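Local coordinates for M152 protein (Murid herpesvirus 1, PDB 4G59) that is a viral MHC class I-like glycoprotein and probably serves immune evasion by binding host proteins and keeping them from the cell surface, at residues Q19-T24 against I39-S44; S45-I50 against Q204-Y209; A91-V96 against M113-T118. One frame throughout, in Å; residues are numbered along the deposited sequence.

Contact 1. Residues Q19-T24 against I39-S44; sequences QDLTAT and INLEQS
The open end of the beta hairpin made by strands 22-31 and 34-40 is held by Thr24 and Asn40, an antiparallel hydrogen-bonded pair in the main sheet of the MHC class I-like domain. Thr24 N gives an almost straight bond to Asn40 O (2.8 Å, 171° at the hydrogen), and Asn40 N returns one to Thr24 O at 3.1 Å. The two side chains lie next to each other and point the same way. Ile39 CA also turns its hydrogen to Thr24 O, 3.2 Å off.

On the other face, Leu21, Ala23 and Leu41 form a small apolar cluster. Leu21 and Leu41 cross obliquely, and their CD2 methyls meet at 3.8 Å; Leu41 CD2 also comes to 4.1 Å from Ala23 CB. Leu21 CG, anti to its backbone N (chi1 -171°), lies near Leu41 CD2. Helix 161-178 packs on this cluster: Trp168 on Leu21 and Ile39, and Cys172, disulfide-bonded to Cys18, on Leu41.

Toward Thr22 and Glu42 direct backbone bonding stops. Leu41 begins a type I turn that runs to Ser44, with Leu41 N bonded to Ser44 OG at 2.9 Å. Thr22 O and Glu42 N are 3.4 Å apart at a poor angle, and a water takes over: it accepts from Thr22 N and from Glu42 N, both at 3.1 Å. Direct pairing therefore gives way to a solvent bridge at the hairpin's open end, which satisfies two backbone N-H groups while the apolar side chains pack against helix 161-178.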
loop_
_atom_site.group_PDB
_atom_site.type_symbol
_atom_site.label_atom_id
_atom_site.label_comp_id
_atom_site.label_asym_id
_atom_site.label_seq_id
_atom_site.Cartn_x
_atom_site.Cartn_y
_atom_site.Cartn_z
ATOM N N GLN B 19 -15.832 10.773 -18.842
ATOM C CA GLN B 19 -16.026 12.217 -18.980
ATOM C C GLN B 19 -15.328 12.983 -17.878
ATOM O O GLN B 19 -15.101 12.443 -16.781
ATOM C CB GLN B 19 -17.506 12.585 -18.976
ATOM C CG GLN B 19 -18.111 12.636 -20.357
ATOM C CD GLN B 19 -18.791 11.352 -20.719
ATOM O OE1 GLN B 19 -19.821 11.002 -20.141
ATOM N NE2 GLN B 19 -18.217 10.625 -21.675
ATOM N N ASP B 20 -15.016 14.247 -18.170
ATOM C CA ASP B 20 -14.272 15.105 -17.251
ATOM C C ASP B 20 -13.019 14.393 -16.811
ATOM O O ASP B 20 -12.791 14.207 -15.617
ATOM C CB ASP B 20 -15.129 15.512 -16.049
ATOM C CG ASP B 20 -16.236 16.460 -16.435
ATOM O OD1 ASP B 20 -16.547 16.534 -17.642
ATOM O OD2 ASP B 20 -16.791 17.133 -15.541
ATOM N N LEU B 21 -12.233 13.972 -17.799
ATOM C CA LEU B 21 -11.096 13.106 -17.561
ATOM C C LEU B 21 -10.099 13.832 -16.669
ATOM O O LEU B 21 -9.818 15.024 -16.857
ATOM C CB LEU B 21 -10.463 12.637 -18.880
ATOM C CG LEU B 21 -9.388 11.545 -18.788
ATOM C CD1 LEU B 21 -9.419 10.611 -19.959
ATOM C CD2 LEU B 21 -8.006 12.156 -18.695
ATOM N N THR B 22 -9.618 13.113 -15.660
ATOM C CA THR B 22 -8.691 13.670 -14.687
ATOM C C THR B 22 -7.634 12.628 -14.340
ATOM O O THR B 22 -7.909 11.653 -13.642
ATOM C CB THR B 22 -9.420 14.152 -13.426
ATOM O OG1 THR B 22 -10.517 14.995 -13.808
ATOM C CG2 THR B 22 -8.469 14.937 -12.537
ATOM N N ALA B 23 -6.429 12.843 -14.858
ATOM C CA ALA B 23 -5.300 11.934 -14.641
ATOM C C ALA B 23 -4.503 12.344 -13.420
ATOM O O ALA B 23 -4.141 13.515 -13.286
ATOM C CB ALA B 23 -4.389 11.919 -15.855
ATOM N N THR B 24 -4.213 11.385 -12.542
ATOM C CA THR B 24 -3.370 11.651 -11.379
ATOM C C THR B 24 -1.982 11.047 -11.580
ATOM O O THR B 24 -1.860 9.819 -11.720
ATOM C CB THR B 24 -3.999 11.093 -10.098
ATOM O OG1 THR B 24 -5.204 11.808 -9.824
ATOM C CG2 THR B 24 -3.069 11.290 -8.915
ATOM N N ILE B 39 0.254 6.345 -12.859
ATOM C CA ILE B 39 -0.836 7.197 -13.342
ATOM C C ILE B 39 -2.171 6.478 -13.137
ATOM O O ILE B 39 -2.257 5.249 -13.310
ATOM C CB ILE B 39 -0.690 7.492 -14.827
ATOM C CG1 ILE B 39 0.678 8.097 -15.121
ATOM C CG2 ILE B 39 -1.812 8.401 -15.296
ATOM C CD1 ILE B 39 1.102 7.916 -16.560
ATOM N N ASN B 40 -3.209 7.234 -12.773
ATOM C CA ASN B 40 -4.549 6.671 -12.737
ATOM C C ASN B 40 -5.577 7.720 -13.130
ATOM O O ASN B 40 -5.266 8.914 -13.185
ATOM C CB ASN B 40 -4.858 6.047 -11.364
ATOM C CG ASN B 40 -4.923 7.081 -10.249
ATOM O OD1 ASN B 40 -6.000 7.634 -9.957
ATOM N ND2 ASN B 40 -3.772 7.344 -9.601
ATOM N N LEU B 41 -6.787 7.271 -13.436
ATOM C CA LEU B 41 -7.889 8.158 -13.792
ATOM C C LEU B 41 -8.784 8.195 -12.575
ATOM O O LEU B 41 -8.557 7.413 -11.664
ATOM C CB LEU B 41 -8.623 7.615 -15.022
ATOM C CG LEU B 41 -7.768 7.697 -16.279
ATOM C CD1 LEU B 41 -8.515 7.161 -17.493
ATOM C CD2 LEU B 41 -7.382 9.155 -16.516
ATOM N N GLU B 42 -9.778 9.076 -12.545
ATOM C CA GLU B 42 -10.520 9.327 -11.315
ATOM C C GLU B 42 -11.256 8.101 -10.743
ATOM O O GLU B 42 -11.329 7.935 -9.526
ATOM C CB GLU B 42 -11.479 10.509 -11.478
ATOM C CG GLU B 42 -12.041 11.018 -10.160
ATOM C CD GLU B 42 -13.078 12.103 -10.350
ATOM O OE1 GLU B 42 -13.290 12.530 -11.505
ATOM O OE2 GLU B 42 -13.682 12.531 -9.348
ATOM N N GLN B 43 -11.796 7.240 -11.596
ATOM C CA GLN B 43 -12.456 6.046 -11.080
ATOM C C GLN B 43 -11.679 4.746 -11.410
ATOM O O GLN B 43 -12.253 3.652 -11.365
ATOM C CB GLN B 43 -13.917 5.981 -11.555
ATOM C CG GLN B 43 -14.881 6.910 -10.796
ATOM C CD GLN B 43 -15.133 8.257 -11.490
ATOM O OE1 GLN B 43 -14.658 8.512 -12.605
ATOM N NE2 GLN B 43 -15.893 9.123 -10.822
ATOM N N SER B 44 -10.380 4.868 -11.731
ATOM C CA SER B 44 -9.551 3.691 -12.063
ATOM C C SER B 44 -8.509 3.401 -10.978
ATOM O O SER B 44 -8.189 4.264 -10.161
ATOM C CB SER B 44 -8.854 3.857 -13.429
ATOM O OG SER B 44 -7.604 4.517 -13.332
HETATM O O HOH W 1 -11.219 10.672 -14.776
#

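Contact 2. Residues S45-I50 against Q204-Y209; sequences SDIFRI and QVPLAY
Ser45 and Pro206 carry most of this contact, with Ile47 as a lesser third. They join the connection between strands 34-40 and 48-50, in the eight-stranded sheet of the MHC-like domain, to the loop linking strands 196-203 and 210-213, which belong to the two four-stranded sheets of the other, probably immunoglobulin-like, domain. Ser45 N donates to Pro206 O at 3.0 Å and 150°, but the donor stands well above the carbonyl plane, 64° out of it. The serine hydroxyl comes down on the body of the proline: Ser45 OG is 3.2 Å from Pro206 CA and 3.3 Å from Pro206 CB. It gets there because chi1 is 55°, which places OG between the backbone N and the carbonyl carbon. Farther along, Ile47 CG1 lies 4.3 Å from Pro206 CG, a looser apolar touch; Phe59 packs on the proline, and Trp168 and Ile175 of helix 161-178 pack on Ile47.

Within each segment further bonds form. Leu207 N reaches Val205 O, which also accepts from Tyr209 OH at 2.6 Å, while Leu207 CB rests on one face of the tyrosine ring toward its rim. Arg49 grips Asp46 side-on in a salt bridge, its NE and NH2 both donating to Asp46 OD2, and its NH1 pairs with Glu51. Ile47 and Phe48 form a classic beta bulge opposite Ile39.

The join thus combines one hydrogen bond, its donor far out of the carbonyl plane, with close contact of the hydroxyl against Pro206, itself the centre of an inverse gamma turn.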
loop_
_atom_site.group_PDB
_atom_site.type_symbol
_atom_site.label_atom_id
_atom_site.label_comp_id
_atom_site.label_asym_id
_atom_site.label_seq_id
_atom_site.Cartn_x
_atom_site.Cartn_y
_atom_site.Cartn_z
ATOM N N SER B 45 -7.988 2.179 -10.966
ATOM C CA SER B 45 -6.812 1.875 -10.147
ATOM C C SER B 45 -5.619 2.245 -11.028
ATOM O O SER B 45 -5.816 2.911 -12.048
ATOM C CB SER B 45 -6.802 0.399 -9.783
ATOM O OG SER B 45 -6.886 -0.388 -10.950
ATOM N N ASP B 46 -4.394 1.858 -10.697
ATOM C CA ASP B 46 -3.299 2.320 -11.558
ATOM C C ASP B 46 -3.352 1.695 -12.939
ATOM O O ASP B 46 -3.476 0.463 -13.090
ATOM C CB ASP B 46 -1.910 2.094 -10.960
ATOM C CG ASP B 46 -1.756 2.670 -9.584
ATOM O OD1 ASP B 46 -2.448 3.652 -9.239
ATOM O OD2 ASP B 46 -0.917 2.113 -8.843
ATOM N N ILE B 47 -3.282 2.553 -13.948
ATOM C CA ILE B 47 -3.210 2.096 -15.337
ATOM C C ILE B 47 -1.737 1.937 -15.766
ATOM O O ILE B 47 -1.364 1.004 -16.508
ATOM C CB ILE B 47 -3.953 3.066 -16.259
ATOM C CG1 ILE B 47 -5.433 3.127 -15.856
ATOM C CG2 ILE B 47 -3.820 2.664 -17.712
ATOM C CD1 ILE B 47 -6.196 4.350 -16.445
ATOM N N PHE B 48 -0.895 2.849 -15.282
ATOM C CA PHE B 48 0.536 2.732 -15.518
ATOM C C PHE B 48 1.280 2.847 -14.203
ATOM O O PHE B 48 0.962 3.713 -13.368
ATOM C CB PHE B 48 1.010 3.802 -16.482
ATOM C CG PHE B 48 2.478 3.742 -16.766
ATOM C CD1 PHE B 48 2.993 2.767 -17.619
ATOM C CD2 PHE B 48 3.353 4.661 -16.192
ATOM C CE1 PHE B 48 4.360 2.706 -17.894
ATOM C CE2 PHE B 48 4.710 4.601 -16.456
ATOM C CZ PHE B 48 5.212 3.620 -17.310
ATOM N N ARG B 49 2.261 1.968 -14.006
ATOM C CA ARG B 49 3.054 2.015 -12.788
ATOM C C ARG B 49 4.472 1.531 -13.010
ATOM O O ARG B 49 4.718 0.510 -13.684
ATOM C CB ARG B 49 2.403 1.225 -11.639
ATOM C CG ARG B 49 3.129 1.417 -10.294
ATOM C CD ARG B 49 2.809 0.316 -9.287
ATOM N NE ARG B 49 1.432 0.331 -8.773
ATOM C CZ ARG B 49 0.910 -0.623 -7.989
ATOM N NH1 ARG B 49 1.639 -1.688 -7.631
ATOM N NH2 ARG B 49 -0.353 -0.522 -7.566
ATOM N N ILE B 50 5.405 2.273 -12.433
ATOM C CA ILE B 50 6.793 1.856 -12.386
ATOM C C ILE B 50 7.140 1.642 -10.931
ATOM O O ILE B 50 7.145 2.610 -10.149
ATOM C CB ILE B 50 7.743 2.940 -12.921
ATOM C CG1 ILE B 50 7.234 3.500 -14.249
ATOM C CG2 ILE B 50 9.153 2.374 -13.054
ATOM C CD1 ILE B 50 8.109 4.567 -14.855
ATOM N N GLN B 204 -8.765 -8.150 -15.081
ATOM C CA GLN B 204 -7.774 -7.484 -15.935
ATOM C C GLN B 204 -8.223 -6.074 -16.309
ATOM O O GLN B 204 -7.750 -5.482 -17.287
ATOM C CB GLN B 204 -7.560 -8.295 -17.205
ATOM C CG GLN B 204 -6.939 -9.683 -16.977
ATOM C CD GLN B 204 -6.813 -10.480 -18.277
ATOM O OE1 GLN B 204 -6.961 -9.931 -19.373
ATOM N NE2 GLN B 204 -6.545 -11.775 -18.157
ATOM N N VAL B 205 -9.158 -5.554 -15.525
ATOM C CA VAL B 205 -9.795 -4.283 -15.801
ATOM C C VAL B 205 -9.569 -3.359 -14.610
ATOM O O VAL B 205 -10.184 -3.533 -13.561
ATOM C CB VAL B 205 -11.286 -4.483 -16.037
ATOM C CG1 VAL B 205 -12.006 -3.135 -16.183
ATOM C CG2 VAL B 205 -11.487 -5.335 -17.273
ATOM N N PRO B 206 -8.675 -2.374 -14.774
ATOM C CA PRO B 206 -8.240 -1.545 -13.643
ATOM C C PRO B 206 -9.248 -0.492 -13.191
ATOM O O PRO B 206 -9.019 0.716 -13.381
ATOM C CB PRO B 206 -6.978 -0.850 -14.182
ATOM C CG PRO B 206 -7.179 -0.820 -15.727
ATOM C CD PRO B 206 -7.887 -2.125 -16.007
ATOM N N LEU B 207 -10.321 -0.915 -12.544
ATOM C CA LEU B 207 -11.260 0.059 -11.980
ATOM C C LEU B 207 -11.086 0.199 -10.471
ATOM O O LEU B 207 -10.540 -0.697 -9.804
ATOM C CB LEU B 207 -12.706 -0.310 -12.328
ATOM C CG LEU B 207 -13.059 -0.184 -13.806
ATOM C CD1 LEU B 207 -14.318 -0.970 -14.165
ATOM C CD2 LEU B 207 -13.203 1.315 -14.161
ATOM N N ALA B 208 -11.536 1.328 -9.925
ATOM C CA ALA B 208 -11.475 1.516 -8.474
ATOM C C ALA B 208 -12.599 0.764 -7.781
ATOM O O ALA B 208 -13.560 1.356 -7.321
ATOM C CB ALA B 208 -11.501 2.981 -8.099
ATOM N N TYR B 209 -12.469 -0.551 -7.705
ATOM C CA TYR B 209 -13.498 -1.368 -7.100
ATOM C C TYR B 209 -13.568 -1.143 -5.603
ATOM O O TYR B 209 -12.578 -0.804 -4.950
ATOM C CB TYR B 209 -13.225 -2.850 -7.354
ATOM C CG TYR B 209 -13.079 -3.233 -8.812
ATOM C CD1 TYR B 209 -14.189 -3.470 -9.611
ATOM C CD2 TYR B 209 -11.821 -3.399 -9.374
ATOM C CE1 TYR B 209 -14.040 -3.847 -10.952
ATOM C CE2 TYR B 209 -11.662 -3.770 -10.695
ATOM C CZ TYR B 209 -12.764 -3.982 -11.478
ATOM O OH TYR B 209 -12.569 -4.348 -12.792
#

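Contact 3. Residues A91-V96 against M113-T118; sequences AGRPVV and MMDGNT
Arg93 reaches across to Met114 at the end of strand 106-114 and to Asp115 in the turn after it, its side chain crossing both of theirs at about a right angle. The chain of Arg93 bends at chi3 (-70°), and its NE lies 3.4 Å from Met114 SD. Its NH2 makes a salt bridge to Asp115 OD2 at 3.1 Å; as a hydrogen bond this is weak, only 123° at the hydrogen, with the guanidinium and carboxylate planes 30° apart. A water at the guanidinium edge, in its plane, firms the join: it accepts from Arg93 NE at 2.7 Å and donates to Pro94 O and Asp115 OD1.

Met114, extended beyond CG, lies obliquely across Val95, and its CE stops 3.8 Å from Val95 CG2. Phe89 of helix 68-89 packs on Met114 and Val81 on Val95. One residue on from Val95, Val96 pairs with Met113 in the hairpin of strands 95-103 and 106-114 of the eight-stranded sheet: Val96 N bonds to Met113 O at 2.8 Å, Met113 N to Val96 O at 2.9 Å.

Asp115 and Gly116 are the middle of a type I' turn. On the chain of another protein, Asp115 OD1 forms a salt bridge with a basic side chain and OD2 a hydrogen bond with a polar one, its strongest partner. Arg93, which also borders that chain, and the water may help hold this shared carboxylate and partly offset its charge.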
loop_
_atom_site.group_PDB
_atom_site.type_symbol
_atom_site.label_atom_id
_atom_site.label_comp_id
_atom_site.label_asym_id
_atom_site.label_seq_id
_atom_site.Cartn_x
_atom_site.Cartn_y
_atom_site.Cartn_z
ATOM N N ALA B 91 18.377 14.877 4.211
ATOM C CA ALA B 91 18.304 13.501 4.652
ATOM C C ALA B 91 17.286 12.927 3.711
ATOM O O ALA B 91 16.324 13.597 3.370
ATOM C CB ALA B 91 17.828 13.424 6.065
ATOM N N GLY B 92 17.489 11.700 3.270
ATOM C CA GLY B 92 16.630 11.172 2.222
ATOM C C GLY B 92 15.375 10.538 2.786
ATOM O O GLY B 92 15.114 9.342 2.573
ATOM N N ARG B 93 14.596 11.323 3.525
ATOM C CA ARG B 93 13.335 10.808 4.014
ATOM C C ARG B 93 12.395 10.665 2.804
ATOM O O ARG B 93 12.528 11.404 1.806
ATOM C CB ARG B 93 12.754 11.721 5.089
ATOM C CG ARG B 93 12.348 13.079 4.568
ATOM C CD ARG B 93 12.009 14.011 5.718
ATOM N NE ARG B 93 10.778 13.609 6.375
ATOM C CZ ARG B 93 10.478 13.889 7.631
ATOM N NH1 ARG B 93 11.324 14.576 8.370
ATOM N NH2 ARG B 93 9.331 13.481 8.152
ATOM N N PRO B 94 11.465 9.700 2.874
ATOM C CA PRO B 94 10.566 9.484 1.735
ATOM C C PRO B 94 9.570 10.638 1.606
ATOM O O PRO B 94 9.210 11.263 2.611
ATOM C CB PRO B 94 9.854 8.169 2.091
ATOM C CG PRO B 94 9.904 8.103 3.621
ATOM C CD PRO B 94 11.214 8.759 3.989
ATOM N N VAL B 95 9.158 10.925 0.375
ATOM C CA VAL B 95 8.212 12.002 0.099
ATOM C C VAL B 95 7.362 11.613 -1.104
ATOM O O VAL B 95 7.823 10.848 -1.969
ATOM C CB VAL B 95 8.945 13.353 -0.187
ATOM C CG1 VAL B 95 9.924 13.215 -1.324
ATOM C CG2 VAL B 95 7.960 14.451 -0.504
ATOM N N VAL B 96 6.123 12.107 -1.169
ATOM C CA VAL B 96 5.293 11.869 -2.362
ATOM C C VAL B 96 4.810 13.177 -2.973
ATOM O O VAL B 96 4.395 14.092 -2.255
ATOM C CB VAL B 96 4.041 10.966 -2.064
ATOM C CG1 VAL B 96 3.282 10.617 -3.360
ATOM C CG2 VAL B 96 4.431 9.708 -1.334
ATOM N N MET B 113 3.033 14.868 0.185
ATOM C CA MET B 113 2.853 14.127 1.429
ATOM C C MET B 113 4.154 13.579 2.001
ATOM O O MET B 113 5.029 13.107 1.259
ATOM C CB MET B 113 1.839 12.990 1.266
ATOM C CG MET B 113 0.449 13.434 0.895
ATOM S SD MET B 113 0.200 13.439 -0.893
ATOM C CE MET B 113 -1.547 12.992 -0.944
ATOM N N MET B 114 4.265 13.641 3.323
ATOM C CA MET B 114 5.352 12.969 4.028
ATOM C C MET B 114 4.804 12.119 5.155
ATOM O O MET B 114 4.033 12.613 5.981
ATOM C CB MET B 114 6.365 13.972 4.603
ATOM C CG MET B 114 7.376 14.481 3.580
ATOM S SD MET B 114 8.809 15.377 4.251
ATOM C CE MET B 114 9.435 15.901 2.661
ATOM N N ASP B 115 5.194 10.845 5.186
ATOM C CA ASP B 115 4.828 9.968 6.301
ATOM C C ASP B 115 3.323 9.895 6.599
ATOM O O ASP B 115 2.908 9.959 7.764
ATOM C CB ASP B 115 5.621 10.356 7.564
ATOM C CG ASP B 115 7.122 10.213 7.368
ATOM O OD1 ASP B 115 7.530 9.546 6.403
ATOM O OD2 ASP B 115 7.902 10.745 8.177
ATOM N N GLY B 116 2.516 9.770 5.548
ATOM C CA GLY B 116 1.074 9.707 5.703
ATOM C C GLY B 116 0.388 11.059 5.873
ATOM O O GLY B 116 -0.837 11.133 5.871
ATOM N N ASN B 117 1.165 12.127 6.030
ATOM C CA ASN B 117 0.599 13.461 6.252
ATOM C C ASN B 117 0.678 14.315 4.999
ATOM O O ASN B 117 1.737 14.395 4.385
ATOM C CB ASN B 117 1.352 14.207 7.372
ATOM C CG ASN B 117 1.211 13.547 8.735
ATOM O OD1 ASN B 117 0.103 13.242 9.190
ATOM N ND2 ASN B 117 2.348 13.326 9.398
ATOM N N THR B 118 -0.427 14.971 4.644
ATOM C CA THR B 118 -0.417 15.984 3.583
ATOM C C THR B 118 0.097 17.335 4.110
ATOM O O THR B 118 -0.485 17.902 5.028
ATOM C CB THR B 118 -1.813 16.179 2.971
ATOM O OG1 THR B 118 -2.296 14.925 2.473
ATOM C CG2 THR B 118 -1.762 17.175 1.824
HETATM O O HOH W 2 9.198 11.628 5.320
#

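From the N terminus, contact 1 comes first: residues 19-24 and 39-44 meet at the open end of the hairpin of strands 22-31 and 34-40. The chain goes straight on into contact 2, whose 45-50 segment waits 153 residues for 204-209; contact 3 closes its own smaller loop, 91-96 to 113-118, nested inside that long one. Contacts 1 and 2 touch, through probable hydrogen bonds from Ile39 N to Phe48 O and from Ala208 N to Gln43 O. Contact 3 stands apart, its centre about 24 Å from either of theirs, although all three reach the same eight-stranded sheet. Contact 2 ties that sheet to the loop between strands 196-203 and 210-213, while contact 3 faces the partner protein.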